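Local coordinates for protein acyl-CoA dehydrogenase FadE3 (Mycobacterium smegmatis, PDB 4IV6) that belongs to the acyl-CoA dehydrogenase family of flavoproteins and binds dihydroflavine-adenine dinucleotide between the subunits of a tetramer, at residues A264-Y267 with S268-E272; F274-P277 with I278-Q282; A334-A337 with V338-H341; D351-R354 with Y355-A359. One frame throughout, in Å; residues are numbered along the deposited sequence.

Contact 1 (A264-Y267 with S268-E272); sequences ALRY and SQERE. With FDA (dihydroflavine-adenine dinucleotide), chain C.
The C-terminal end of helix 234-270, where the chain leaves the helix and enters the dinucleotide pocket, brings Tyr-267 and Arg-271 together one turn apart. The two side chains run alongside each other in the same direction, and CB of Arg-271 sits over one face of the tyrosine ring, offset toward its rim, in a CH-pi contact 3.9 Å from the centroid. Arg-271 N closes the last turn on Tyr-267 O. With CG anti to the backbone N (chi1 -178°) and a bend at chi2, the arginine passes the phenol and presents the edge of its guanidinium to the dinucleotide: Arg-271 NE donates to FDA O1A at 2.8 Å, nearly straight at 165°, and NH2 to FDA O2P at 2.9 Å. NH1 turns to Pro-129 O of the third subunit.

One turn earlier in the helix, Leu-265 O is gripped from opposite faces of its plane, by Ser-268 OG at 2.8 Å and by Gln-269 NE2 at 2.9 Å. Arg-266 and Glu-270 form an exposed salt bridge in which NH1 meets OE1 at 3.1 Å, the donor lying above the carboxylate plane. Arg-271 thus touches both phosphates of the dinucleotide while its aliphatic part rests on an aromatic face, an arrangement that would hold the guanidinium in place and probably offset part of the diphosphate's negative charge.

Contact 2 (F274-P277 with I278-Q282); sequences FGKP and IWQHQ. With FDA (dihydroflavine-adenine dinucleotide), chain C.
Gln-280 N donates to Pro-277 O at 3.0 Å, from above the carbonyl plane, and this bond closes the tight turn that begins at the proline. The other direct polar link is weak: Lys-276 NZ lies 3.4 Å from Gln-280 O. A water adds a bridge, 2.7 Å from His-281 ND1 at the edge of the imidazole and more loosely bound to Lys-276 NZ. The other nitrogen of that ring, NE2, is hydrogen-bonded to Ser-273 OG, so both nitrogens have partners that fix how the ring is turned.

Phe-274 and Gly-275 make the turn of a small antiparallel hairpin of strands 272-273 and 276-277, and a short 3-10 segment then leads to His-281 at the N-cap position of helix 282-310. Here the chain forms the adenine end of the dinucleotide pocket. The imidazole lays one face on the adenine, with His-281 CD2 3.4 Å from FDA C5A. Phe-274 reaches the same base at its amino group, CD1 standing 3.3 Å from FDA N6A, while Ile-278 CD1 approaches the ribose oxygen O4B of FDA at 3.6 Å.

Away from the dinucleotide, the lysine chain, extended beyond CG, passes obliquely across its neighbours: Lys-276 CE rests 3.5 Å from His-281 ND1 and CB lies close to the amide oxygen of Gln-280. Pro-277 and Gln-280 run side by side, pointing the same way. CG of Gln-280 sits over the centre of one face of the Trp-279 ring, whose CD1 is also touched by Pro-277 CB, at 3.6 Å.

Contact 3 (A334-A337 with V338-H341); sequences ALDA and VRVH. With FDA (dihydroflavine-adenine dinucleotide), chain C.
His-341 reaches back to Ala-337 on the tightly packed side of this helix end. Its ND1 donates to Ala-337 O at 2.8 Å in an almost straight bond (164°), the carbonyl oxygen lying in the ring plane at the imidazole edge. The backbone N of His-341 makes a weak bond to the same oxygen, so the ring nitrogen is the stronger of the two grips. CG of the histidine is anti to the carbonyl carbon (chi1 -77°), and this swings the ring back along the helix, where it stacks on Tyr-267. Ala-337, which needs little room, lets Ala-260, Ala-264, Met-291 and Val-352 of three surrounding helices come close.

These residues form the last turns of helix 316-340, part of the helical bundle of the C-terminal domain in the acyl-CoA dehydrogenase fold, and the end of the helix meets the adenosine half of the dinucleotide. Arg-339 O accepts from the ribose hydroxyl FDA O3B at 2.7 Å, and Val-340 O packs on FDA C4B.

The other side is more open and more polar. Asp-336 and Arg-339 form a salt bridge with OD1 3.0 Å from NE; the bond is bent, and the carboxylate and guanidinium planes stand 52° apart. A water closes the pair into a ring, donating to Asp-336 OD1 at 2.6 Å and accepting from Arg-339 NH2 at 3.0 Å. That same NH2 lies 3.9 Å from Leu-335 CD2 and makes a further salt bridge to Glu-328 of the third subunit.

Contact 4 (D351-R354 with Y355-A359); sequences DVER and YFRDA
Arg-357 and Glu-353 lie side by side, one helical turn apart, with their flat ends 29° from coplanar. The guanidinium grips the carboxylate side-on: Arg-357 NE donates to Glu-353 OE2 at 2.9 Å and NH2 to OE1 at 3.0 Å, both nearly straight. Glu-353 makes this possible by bending at chi2 (89°), which folds its carboxylate along the helix toward Arg-357. NH1 of the arginine is held by Glu-34, so a buried charge is shared between two acids.

On another side of the helix the Tyr-355 ring is set across its neighbours. One face lies over Asp-351 O, about 3.5 Å from the ring plane, and its OH touches Asp-351 CB at 3.4 Å while bonding to Asp-263. The Arg-354 guanidinium is turned 72° from this ring and lets CE1 of Tyr-355 meet one of its faces; its NH1 is tied to Asp-358 OD2 through a water, and also to Gly-81 O. Packed among helices 30-35, 234-270 and 316-340 and against the third subunit, these residues belong to a buried part of helix 352-364 in the C-terminal helical bundle of the acyl-CoA dehydrogenase fold.

All four contacts fall within the C-terminal domain and follow one another along the chain. Contacts 1 and 2 are neighbours, their centres about 9 Å apart, joined where the end of helix 234-270 meets the turn after strand 276-277 through Arg-271 O with Ile-278 N and Ser-268 O with Trp-279 N. Contact 3, on helix 316-340, stands, centre to centre, about 11 Å from contact 1 and packs against it through Val-340 and His-341. Contact 4, on helix 352-364, has its centre about 10 Å from that of contact 3, with Val-352 bridging to Ala-337, and about 25 Å from that of contact 2. The first three thus converge on one dinucleotide, while contact 4 belongs to the bundle interior.

Contact 1 (A264-Y267 with S268-E272)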
# COMPACT_ATOMS: atom_id res chain seq x y z
N ALA B 264 11.14 0.61 -18.19
CA ALA B 264 11.84 0.50 -16.92
C ALA B 264 12.83 -0.68 -16.92
O ALA B 264 13.97 -0.54 -16.49
CB ALA B 264 10.84 0.35 -15.80
N LEU B 265 12.40 -1.82 -17.43
CA LEU B 265 13.26 -3.00 -17.46
C LEU B 265 14.45 -2.80 -18.37
O LEU B 265 15.58 -3.13 -18.00
CB LEU B 265 12.48 -4.21 -17.92
CG LEU B 265 13.23 -5.53 -17.99
CD1 LEU B 265 13.83 -5.92 -16.65
CD2 LEU B 265 12.25 -6.61 -18.45
N ARG B 266 14.20 -2.25 -19.55
CA ARG B 266 15.28 -1.91 -20.46
C ARG B 266 16.23 -0.90 -19.85
O ARG B 266 17.44 -1.11 -19.84
CB ARG B 266 14.74 -1.35 -21.78
CG ARG B 266 15.85 -0.82 -22.68
CD ARG B 266 15.33 -0.32 -24.04
NE ARG B 266 14.20 0.62 -23.88
CZ ARG B 266 14.27 1.84 -23.33
NH1 ARG B 266 15.42 2.36 -22.85
NH2 ARG B 266 13.17 2.58 -23.26
N TYR B 267 15.70 0.21 -19.34
CA TYR B 267 16.57 1.21 -18.74
C TYR B 267 17.44 0.63 -17.62
O TYR B 267 18.58 1.00 -17.49
CB TYR B 267 15.77 2.38 -18.17
CG TYR B 267 16.62 3.56 -17.79
CD1 TYR B 267 17.19 4.39 -18.77
CD2 TYR B 267 16.87 3.85 -16.46
CE1 TYR B 267 17.99 5.49 -18.43
CE2 TYR B 267 17.65 4.95 -16.10
CZ TYR B 267 18.23 5.76 -17.07
OH TYR B 267 18.99 6.85 -16.67
N SER B 268 16.88 -0.28 -16.83
CA SER B 268 17.57 -0.85 -15.66
C SER B 268 18.77 -1.73 -16.03
O SER B 268 19.64 -2.03 -15.19
CB SER B 268 16.61 -1.68 -14.81
OG SER B 268 16.42 -2.98 -15.34
N GLN B 269 18.82 -2.12 -17.30
CA GLN B 269 19.95 -2.83 -17.84
C GLN B 269 20.96 -1.88 -18.53
O GLN B 269 22.11 -2.20 -18.60
CB GLN B 269 19.45 -3.87 -18.85
CG GLN B 269 18.65 -4.97 -18.18
CD GLN B 269 17.87 -5.77 -19.21
OE1 GLN B 269 18.41 -6.66 -19.87
NE2 GLN B 269 16.61 -5.43 -19.38
N GLU B 270 20.50 -0.72 -19.00
CA GLU B 270 21.36 0.21 -19.70
C GLU B 270 22.10 1.12 -18.72
O GLU B 270 23.24 1.37 -18.89
CB GLU B 270 20.55 1.06 -20.68
CG GLU B 270 20.00 0.25 -21.84
CD GLU B 270 19.01 1.03 -22.70
OE1 GLU B 270 18.49 2.09 -22.25
OE2 GLU B 270 18.71 0.57 -23.83
N ARG B 271 21.42 1.62 -17.70
CA ARG B 271 21.99 2.51 -16.72
C ARG B 271 22.71 1.71 -15.66
O ARG B 271 22.17 0.70 -15.15
CB ARG B 271 20.86 3.32 -16.06
CG ARG B 271 21.30 4.34 -15.04
CD ARG B 271 22.18 5.44 -15.64
NE ARG B 271 22.18 6.64 -14.80
CZ ARG B 271 22.67 7.81 -15.17
NH1 ARG B 271 23.24 7.98 -16.35
NH2 ARG B 271 22.58 8.84 -14.35
N GLU B 272 23.92 2.19 -15.29
CA GLU B 272 24.74 1.57 -14.26
C GLU B 272 25.04 2.58 -13.16
O GLU B 272 25.05 3.79 -13.40
CB GLU B 272 26.04 0.99 -14.83
CG GLU B 272 25.82 -0.05 -15.92
CD GLU B 272 27.03 -0.93 -16.20
OE1 GLU B 272 28.06 -0.80 -15.52
OE2 GLU B 272 26.93 -1.79 -17.11
PA FDA C . 20.58 7.15 -10.92
O1A FDA C . 20.94 6.86 -12.34
O2A FDA C . 21.60 7.31 -9.82
O5B FDA C . 19.55 6.03 -10.41
C5B FDA C . 18.56 5.45 -11.27
C4B FDA C . 17.67 4.54 -10.42
O4B FDA C . 18.51 3.57 -9.76
C3B FDA C . 16.95 5.30 -9.31
O3B FDA C . 15.77 4.59 -9.02
C2B FDA C . 17.92 5.15 -8.14
O2B FDA C . 17.31 5.32 -6.88
C1B FDA C . 18.42 3.75 -8.36
N9A FDA C . 19.73 3.54 -7.78
C8A FDA C . 20.89 4.04 -8.23
N7A FDA C . 21.90 3.61 -7.46
C5A FDA C . 21.37 2.81 -6.48
C6A FDA C . 21.88 2.06 -5.31
N6A FDA C . 23.22 2.06 -5.02
N1A FDA C . 20.98 1.38 -4.57
C2A FDA C . 19.66 1.38 -4.85
N3A FDA C . 19.12 2.06 -5.89
C4A FDA C . 19.93 2.77 -6.71
N1 FDA C . 21.02 17.84 -9.01
C2 FDA C . 21.89 18.81 -8.70
O2 FDA C . 23.10 18.52 -8.49
N3 FDA C . 21.48 20.08 -8.59
C4 FDA C . 20.22 20.46 -8.81
O4 FDA C . 19.91 21.63 -8.72
C4X FDA C . 19.21 19.47 -9.15
N5 FDA C . 17.92 19.75 -9.39
C5X FDA C . 17.18 18.85 -10.11
C6 FDA C . 16.01 19.23 -10.77
C7 FDA C . 15.25 18.32 -11.47
C7M FDA C . 14.01 18.75 -12.19
C8 FDA C . 15.66 16.99 -11.52
C8M FDA C . 14.89 15.93 -12.24
C9 FDA C . 16.79 16.59 -10.87
C9A FDA C . 17.58 17.50 -10.18
N10 FDA C . 18.79 17.07 -9.54
C10 FDA C . 19.71 18.08 -9.23
C1' FDA C . 19.38 15.79 -9.96
C2' FDA C . 18.86 14.74 -9.01
O2' FDA C . 19.36 14.93 -7.68
C3' FDA C . 19.21 13.38 -9.62
O3' FDA C . 18.25 13.07 -10.67
C4' FDA C . 19.18 12.30 -8.57
O4' FDA C . 20.40 12.40 -7.86
C5' FDA C . 19.09 10.88 -9.13
O5' FDA C . 20.10 10.73 -10.09
P FDA C . 20.06 9.89 -11.41
O1P FDA C . 18.94 10.35 -12.26
O2P FDA C . 21.45 10.03 -11.91
O3P FDA C . 19.67 8.44 -10.83

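Contact 2 (F274-P277 with I278-Q282)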
# COMPACT_ATOMS: atom_id res chain seq x y z
N PHE B 274 27.47 2.58 -9.26
CA PHE B 274 28.29 1.88 -8.25
C PHE B 274 28.85 0.60 -8.83
O PHE B 274 28.94 -0.37 -8.15
CB PHE B 274 27.48 1.63 -6.97
CG PHE B 274 26.97 2.88 -6.34
CD1 PHE B 274 25.76 3.42 -6.72
CD2 PHE B 274 27.75 3.57 -5.42
CE1 PHE B 274 25.30 4.58 -6.15
CE2 PHE B 274 27.30 4.75 -4.85
CZ PHE B 274 26.07 5.25 -5.20
N GLY B 275 29.19 0.62 -10.12
CA GLY B 275 29.85 -0.52 -10.74
C GLY B 275 28.94 -1.58 -11.37
O GLY B 275 29.44 -2.58 -11.87
N LYS B 276 27.62 -1.38 -11.37
CA LYS B 276 26.74 -2.37 -12.01
C LYS B 276 25.43 -1.83 -12.57
O LYS B 276 24.99 -0.74 -12.20
CB LYS B 276 26.47 -3.54 -11.09
CG LYS B 276 25.85 -3.19 -9.79
CD LYS B 276 26.08 -4.30 -8.76
CE LYS B 276 25.24 -4.01 -7.52
NZ LYS B 276 25.07 -5.17 -6.60
N PRO B 277 24.82 -2.61 -13.49
CA PRO B 277 23.46 -2.33 -13.98
C PRO B 277 22.54 -2.16 -12.79
O PRO B 277 22.62 -2.92 -11.83
CB PRO B 277 23.10 -3.58 -14.79
CG PRO B 277 24.41 -4.13 -15.24
CD PRO B 277 25.39 -3.83 -14.13
N ILE B 278 21.71 -1.13 -12.85
CA ILE B 278 20.94 -0.75 -11.68
C ILE B 278 19.95 -1.79 -11.23
O ILE B 278 19.61 -1.79 -10.04
CB ILE B 278 20.26 0.64 -11.81
CG1 ILE B 278 19.33 0.70 -13.02
CG2 ILE B 278 21.30 1.73 -11.84
CD1 ILE B 278 18.43 1.94 -13.02
N TRP B 279 19.47 -2.66 -12.13
CA TRP B 279 18.60 -3.77 -11.69
C TRP B 279 19.24 -4.65 -10.63
O TRP B 279 18.54 -5.29 -9.86
CB TRP B 279 18.12 -4.64 -12.85
CG TRP B 279 19.14 -5.57 -13.47
CD1 TRP B 279 19.92 -5.32 -14.55
CD2 TRP B 279 19.45 -6.90 -13.05
NE1 TRP B 279 20.68 -6.41 -14.87
CE2 TRP B 279 20.41 -7.40 -13.96
CE3 TRP B 279 18.96 -7.75 -12.03
CZ2 TRP B 279 20.94 -8.69 -13.86
CZ3 TRP B 279 19.49 -9.04 -11.93
CH2 TRP B 279 20.47 -9.49 -12.82
N GLN B 280 20.56 -4.68 -10.59
CA GLN B 280 21.28 -5.51 -9.64
C GLN B 280 21.34 -4.87 -8.25
O GLN B 280 21.80 -5.50 -7.32
CB GLN B 280 22.69 -5.85 -10.14
CG GLN B 280 22.73 -6.59 -11.47
CD GLN B 280 24.13 -6.98 -11.89
OE1 GLN B 280 25.11 -6.67 -11.22
NE2 GLN B 280 24.24 -7.64 -13.02
N HIS B 281 20.91 -3.62 -8.10
CA HIS B 281 20.61 -3.08 -6.74
C HIS B 281 19.20 -3.57 -6.39
O HIS B 281 18.24 -3.35 -7.16
CB HIS B 281 20.66 -1.56 -6.68
CG HIS B 281 21.94 -0.98 -7.16
ND1 HIS B 281 23.16 -1.35 -6.65
CD2 HIS B 281 22.19 -0.09 -8.14
CE1 HIS B 281 24.11 -0.71 -7.30
NE2 HIS B 281 23.55 0.08 -8.19
N GLN B 282 19.09 -4.25 -5.25
CA GLN B 282 17.80 -4.84 -4.83
C GLN B 282 16.66 -3.83 -4.82
O GLN B 282 15.54 -4.17 -5.16
CB GLN B 282 17.93 -5.54 -3.45
CG GLN B 282 18.79 -6.80 -3.53
CD GLN B 282 19.03 -7.48 -2.22
OE1 GLN B 282 18.68 -6.98 -1.14
NE2 GLN B 282 19.68 -8.65 -2.29
PA FDA C . 20.58 7.15 -10.92
O1A FDA C . 20.94 6.86 -12.34
O2A FDA C . 21.60 7.31 -9.82
O5B FDA C . 19.55 6.03 -10.41
C5B FDA C . 18.56 5.45 -11.27
C4B FDA C . 17.67 4.54 -10.42
O4B FDA C . 18.51 3.57 -9.76
C3B FDA C . 16.95 5.30 -9.31
O3B FDA C . 15.77 4.59 -9.02
C2B FDA C . 17.92 5.15 -8.14
O2B FDA C . 17.31 5.32 -6.88
C1B FDA C . 18.42 3.75 -8.36
N9A FDA C . 19.73 3.54 -7.78
C8A FDA C . 20.89 4.04 -8.23
N7A FDA C . 21.90 3.61 -7.46
C5A FDA C . 21.37 2.81 -6.48
C6A FDA C . 21.88 2.06 -5.31
N6A FDA C . 23.22 2.06 -5.02
N1A FDA C . 20.98 1.38 -4.57
C2A FDA C . 19.66 1.38 -4.85
N3A FDA C . 19.12 2.06 -5.89
C4A FDA C . 19.93 2.77 -6.71
N1 FDA C . 21.02 17.84 -9.01
C2 FDA C . 21.89 18.81 -8.70
O2 FDA C . 23.10 18.52 -8.49
N3 FDA C . 21.48 20.08 -8.59
C4 FDA C . 20.22 20.46 -8.81
O4 FDA C . 19.91 21.63 -8.72
C4X FDA C . 19.21 19.47 -9.15
N5 FDA C . 17.92 19.75 -9.39
C5X FDA C . 17.18 18.85 -10.11
C6 FDA C . 16.01 19.23 -10.77
C7 FDA C . 15.25 18.32 -11.47
C7M FDA C . 14.01 18.75 -12.19
C8 FDA C . 15.66 16.99 -11.52
C8M FDA C . 14.89 15.93 -12.24
C9 FDA C . 16.79 16.59 -10.87
C9A FDA C . 17.58 17.50 -10.18
N10 FDA C . 18.79 17.07 -9.54
C10 FDA C . 19.71 18.08 -9.23
C1' FDA C . 19.38 15.79 -9.96
C2' FDA C . 18.86 14.74 -9.01
O2' FDA C . 19.36 14.93 -7.68
C3' FDA C . 19.21 13.38 -9.62
O3' FDA C . 18.25 13.07 -10.67
C4' FDA C . 19.18 12.30 -8.57
O4' FDA C . 20.40 12.40 -7.86
C5' FDA C . 19.09 10.88 -9.13
O5' FDA C . 20.10 10.73 -10.09
P FDA C . 20.06 9.89 -11.41
O1P FDA C . 18.94 10.35 -12.26
O2P FDA C . 21.45 10.03 -11.91
O3P FDA C . 19.67 8.44 -10.83
O HOH W 1 23.71 -3.07 -4.65

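Contact 3 (A334-A337 with V338-H341)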
# COMPACT_ATOMS: atom_id res chain seq x y z
N ALA B 334 3.26 2.81 -13.56
CA ALA B 334 3.71 4.05 -14.21
C ALA B 334 4.59 4.86 -13.27
O ALA B 334 5.64 5.32 -13.66
CB ALA B 334 2.54 4.88 -14.71
N LEU B 335 4.19 4.99 -12.01
CA LEU B 335 4.99 5.74 -11.05
C LEU B 335 6.33 5.07 -10.82
O LEU B 335 7.35 5.75 -10.82
CB LEU B 335 4.26 5.95 -9.73
CG LEU B 335 5.07 6.53 -8.56
CD1 LEU B 335 5.63 7.89 -8.90
CD2 LEU B 335 4.14 6.62 -7.38
N ASP B 336 6.33 3.75 -10.65
CA ASP B 336 7.57 3.02 -10.36
C ASP B 336 8.53 3.06 -11.55
O ASP B 336 9.72 3.16 -11.36
CB ASP B 336 7.31 1.59 -9.94
CG ASP B 336 6.82 1.47 -8.48
OD1 ASP B 336 6.86 2.46 -7.69
OD2 ASP B 336 6.39 0.37 -8.13
N ALA B 337 7.99 3.10 -12.78
CA ALA B 337 8.84 3.27 -13.97
C ALA B 337 9.52 4.63 -13.97
O ALA B 337 10.68 4.73 -14.38
CB ALA B 337 8.05 3.05 -15.25
N VAL B 338 8.83 5.68 -13.47
CA VAL B 338 9.43 6.99 -13.32
C VAL B 338 10.59 6.85 -12.33
O VAL B 338 11.69 7.37 -12.59
CB VAL B 338 8.39 8.04 -12.86
CG1 VAL B 338 9.04 9.30 -12.35
CG2 VAL B 338 7.49 8.39 -14.03
N ARG B 339 10.34 6.14 -11.22
CA ARG B 339 11.34 6.01 -10.14
C ARG B 339 12.60 5.32 -10.69
O ARG B 339 13.73 5.71 -10.41
CB ARG B 339 10.82 5.16 -8.97
CG ARG B 339 9.65 5.72 -8.16
CD ARG B 339 9.24 4.67 -7.14
NE ARG B 339 8.01 4.90 -6.39
CZ ARG B 339 7.91 5.66 -5.31
NH1 ARG B 339 8.96 6.32 -4.84
NH2 ARG B 339 6.76 5.70 -4.66
N VAL B 340 12.38 4.28 -11.48
CA VAL B 340 13.49 3.51 -12.07
C VAL B 340 14.41 4.38 -12.91
O VAL B 340 15.61 4.11 -12.97
CB VAL B 340 12.97 2.28 -12.85
CG1 VAL B 340 14.04 1.64 -13.70
CG2 VAL B 340 12.45 1.23 -11.85
N HIS B 341 13.86 5.40 -13.56
CA HIS B 341 14.63 6.31 -14.41
C HIS B 341 15.36 7.43 -13.63
O HIS B 341 16.12 8.23 -14.21
CB HIS B 341 13.73 6.92 -15.50
CG HIS B 341 13.43 5.99 -16.63
ND1 HIS B 341 12.53 4.95 -16.52
CD2 HIS B 341 13.95 5.91 -17.88
CE1 HIS B 341 12.49 4.28 -17.66
NE2 HIS B 341 13.33 4.85 -18.50
PA FDA C . 20.58 7.15 -10.92
O1A FDA C . 20.94 6.86 -12.34
O2A FDA C . 21.60 7.31 -9.82
O5B FDA C . 19.55 6.03 -10.41
C5B FDA C . 18.56 5.45 -11.27
C4B FDA C . 17.67 4.54 -10.42
O4B FDA C . 18.51 3.57 -9.76
C3B FDA C . 16.95 5.30 -9.31
O3B FDA C . 15.77 4.59 -9.02
C2B FDA C . 17.92 5.15 -8.14
O2B FDA C . 17.31 5.32 -6.88
C1B FDA C . 18.42 3.75 -8.36
N9A FDA C . 19.73 3.54 -7.78
C8A FDA C . 20.89 4.04 -8.23
N7A FDA C . 21.90 3.61 -7.46
C5A FDA C . 21.37 2.81 -6.48
C6A FDA C . 21.88 2.06 -5.31
N6A FDA C . 23.22 2.06 -5.02
N1A FDA C . 20.98 1.38 -4.57
C2A FDA C . 19.66 1.38 -4.85
N3A FDA C . 19.12 2.06 -5.89
C4A FDA C . 19.93 2.77 -6.71
N1 FDA C . 21.02 17.84 -9.01
C2 FDA C . 21.89 18.81 -8.70
O2 FDA C . 23.10 18.52 -8.49
N3 FDA C . 21.48 20.08 -8.59
C4 FDA C . 20.22 20.46 -8.81
O4 FDA C . 19.91 21.63 -8.72
C4X FDA C . 19.21 19.47 -9.15
N5 FDA C . 17.92 19.75 -9.39
C5X FDA C . 17.18 18.85 -10.11
C6 FDA C . 16.01 19.23 -10.77
C7 FDA C . 15.25 18.32 -11.47
C7M FDA C . 14.01 18.75 -12.19
C8 FDA C . 15.66 16.99 -11.52
C8M FDA C . 14.89 15.93 -12.24
C9 FDA C . 16.79 16.59 -10.87
C9A FDA C . 17.58 17.50 -10.18
N10 FDA C . 18.79 17.07 -9.54
C10 FDA C . 19.71 18.08 -9.23
C1' FDA C . 19.38 15.79 -9.96
C2' FDA C . 18.86 14.74 -9.01
O2' FDA C . 19.36 14.93 -7.68
C3' FDA C . 19.21 13.38 -9.62
O3' FDA C . 18.25 13.07 -10.67
C4' FDA C . 19.18 12.30 -8.57
O4' FDA C . 20.40 12.40 -7.86
C5' FDA C . 19.09 10.88 -9.13
O5' FDA C . 20.10 10.73 -10.09
P FDA C . 20.06 9.89 -11.41
O1P FDA C . 18.94 10.35 -12.26
O2P FDA C . 21.45 10.03 -11.91
O3P FDA C . 19.67 8.44 -10.83
O HOH W 2 5.30 3.28 -5.77

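Contact 4 (D351-R354 with Y355-A359)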
# COMPACT_ATOMS: atom_id res chain seq x y z
N ASP B 351 9.76 8.67 -22.07
CA ASP B 351 8.34 8.36 -22.29
C ASP B 351 7.57 8.06 -21.00
O ASP B 351 6.34 8.10 -21.00
CB ASP B 351 8.21 7.18 -23.26
CG ASP B 351 8.69 7.53 -24.68
OD1 ASP B 351 8.70 8.72 -25.05
OD2 ASP B 351 9.05 6.59 -25.42
N VAL B 352 8.28 7.75 -19.92
CA VAL B 352 7.61 7.29 -18.71
C VAL B 352 6.72 8.39 -18.12
O VAL B 352 5.72 8.09 -17.51
CB VAL B 352 8.57 6.65 -17.66
CG1 VAL B 352 9.09 5.31 -18.16
CG2 VAL B 352 9.76 7.56 -17.33
N GLU B 353 7.07 9.67 -18.31
CA GLU B 353 6.22 10.74 -17.81
C GLU B 353 4.88 10.76 -18.52
O GLU B 353 3.88 11.08 -17.91
CB GLU B 353 6.90 12.11 -17.92
CG GLU B 353 7.10 12.62 -19.34
CD GLU B 353 5.93 13.43 -19.90
OE1 GLU B 353 5.72 13.40 -21.13
OE2 GLU B 353 5.25 14.11 -19.11
N ARG B 354 4.86 10.39 -19.79
CA ARG B 354 3.61 10.31 -20.51
C ARG B 354 2.72 9.18 -19.96
O ARG B 354 1.51 9.38 -19.79
CB ARG B 354 3.84 10.10 -22.02
CG ARG B 354 2.55 10.19 -22.79
CD ARG B 354 2.46 9.32 -23.99
NE ARG B 354 3.70 9.02 -24.73
CZ ARG B 354 3.84 7.87 -25.40
NH1 ARG B 354 2.85 6.96 -25.40
NH2 ARG B 354 4.94 7.63 -26.10
N TYR B 355 3.29 8.00 -19.71
CA TYR B 355 2.48 6.92 -19.15
C TYR B 355 1.91 7.33 -17.80
O TYR B 355 0.79 6.98 -17.47
CB TYR B 355 3.25 5.60 -19.02
CG TYR B 355 4.10 5.25 -20.22
CD1 TYR B 355 3.61 5.35 -21.51
CD2 TYR B 355 5.40 4.78 -20.03
CE1 TYR B 355 4.41 5.03 -22.61
CE2 TYR B 355 6.20 4.46 -21.11
CZ TYR B 355 5.70 4.57 -22.38
OH TYR B 355 6.51 4.20 -23.41
N PHE B 356 2.71 8.05 -17.02
CA PHE B 356 2.32 8.54 -15.71
C PHE B 356 1.12 9.51 -15.84
O PHE B 356 0.20 9.46 -15.05
CB PHE B 356 3.53 9.22 -15.05
CG PHE B 356 3.27 9.84 -13.71
CD1 PHE B 356 3.26 9.08 -12.55
CD2 PHE B 356 3.09 11.22 -13.58
CE1 PHE B 356 3.04 9.68 -11.30
CE2 PHE B 356 2.88 11.80 -12.35
CZ PHE B 356 2.86 11.03 -11.21
N ARG B 357 1.15 10.37 -16.85
CA ARG B 357 0.05 11.31 -17.08
C ARG B 357 -1.19 10.63 -17.66
O ARG B 357 -2.28 11.09 -17.45
CB ARG B 357 0.50 12.42 -18.06
CG ARG B 357 1.44 13.47 -17.50
CD ARG B 357 1.65 14.58 -18.50
NE ARG B 357 2.43 14.14 -19.65
CZ ARG B 357 1.96 13.88 -20.87
NH1 ARG B 357 0.69 14.05 -21.18
NH2 ARG B 357 2.81 13.52 -21.83
N ASP B 358 -1.00 9.54 -18.41
CA ASP B 358 -2.12 8.84 -19.05
C ASP B 358 -2.87 7.89 -18.10
O ASP B 358 -4.08 7.73 -18.19
CB ASP B 358 -1.64 8.07 -20.27
CG ASP B 358 -1.44 8.97 -21.50
OD1 ASP B 358 -1.85 10.16 -21.46
OD2 ASP B 358 -0.87 8.48 -22.49
N ALA B 359 -2.15 7.29 -17.16
CA ALA B 359 -2.71 6.25 -16.30
C ALA B 359 -3.93 6.65 -15.45
O ALA B 359 -4.88 5.89 -15.37
CB ALA B 359 -1.60 5.64 -15.42
O HOH W 3 0.32 6.37 -23.91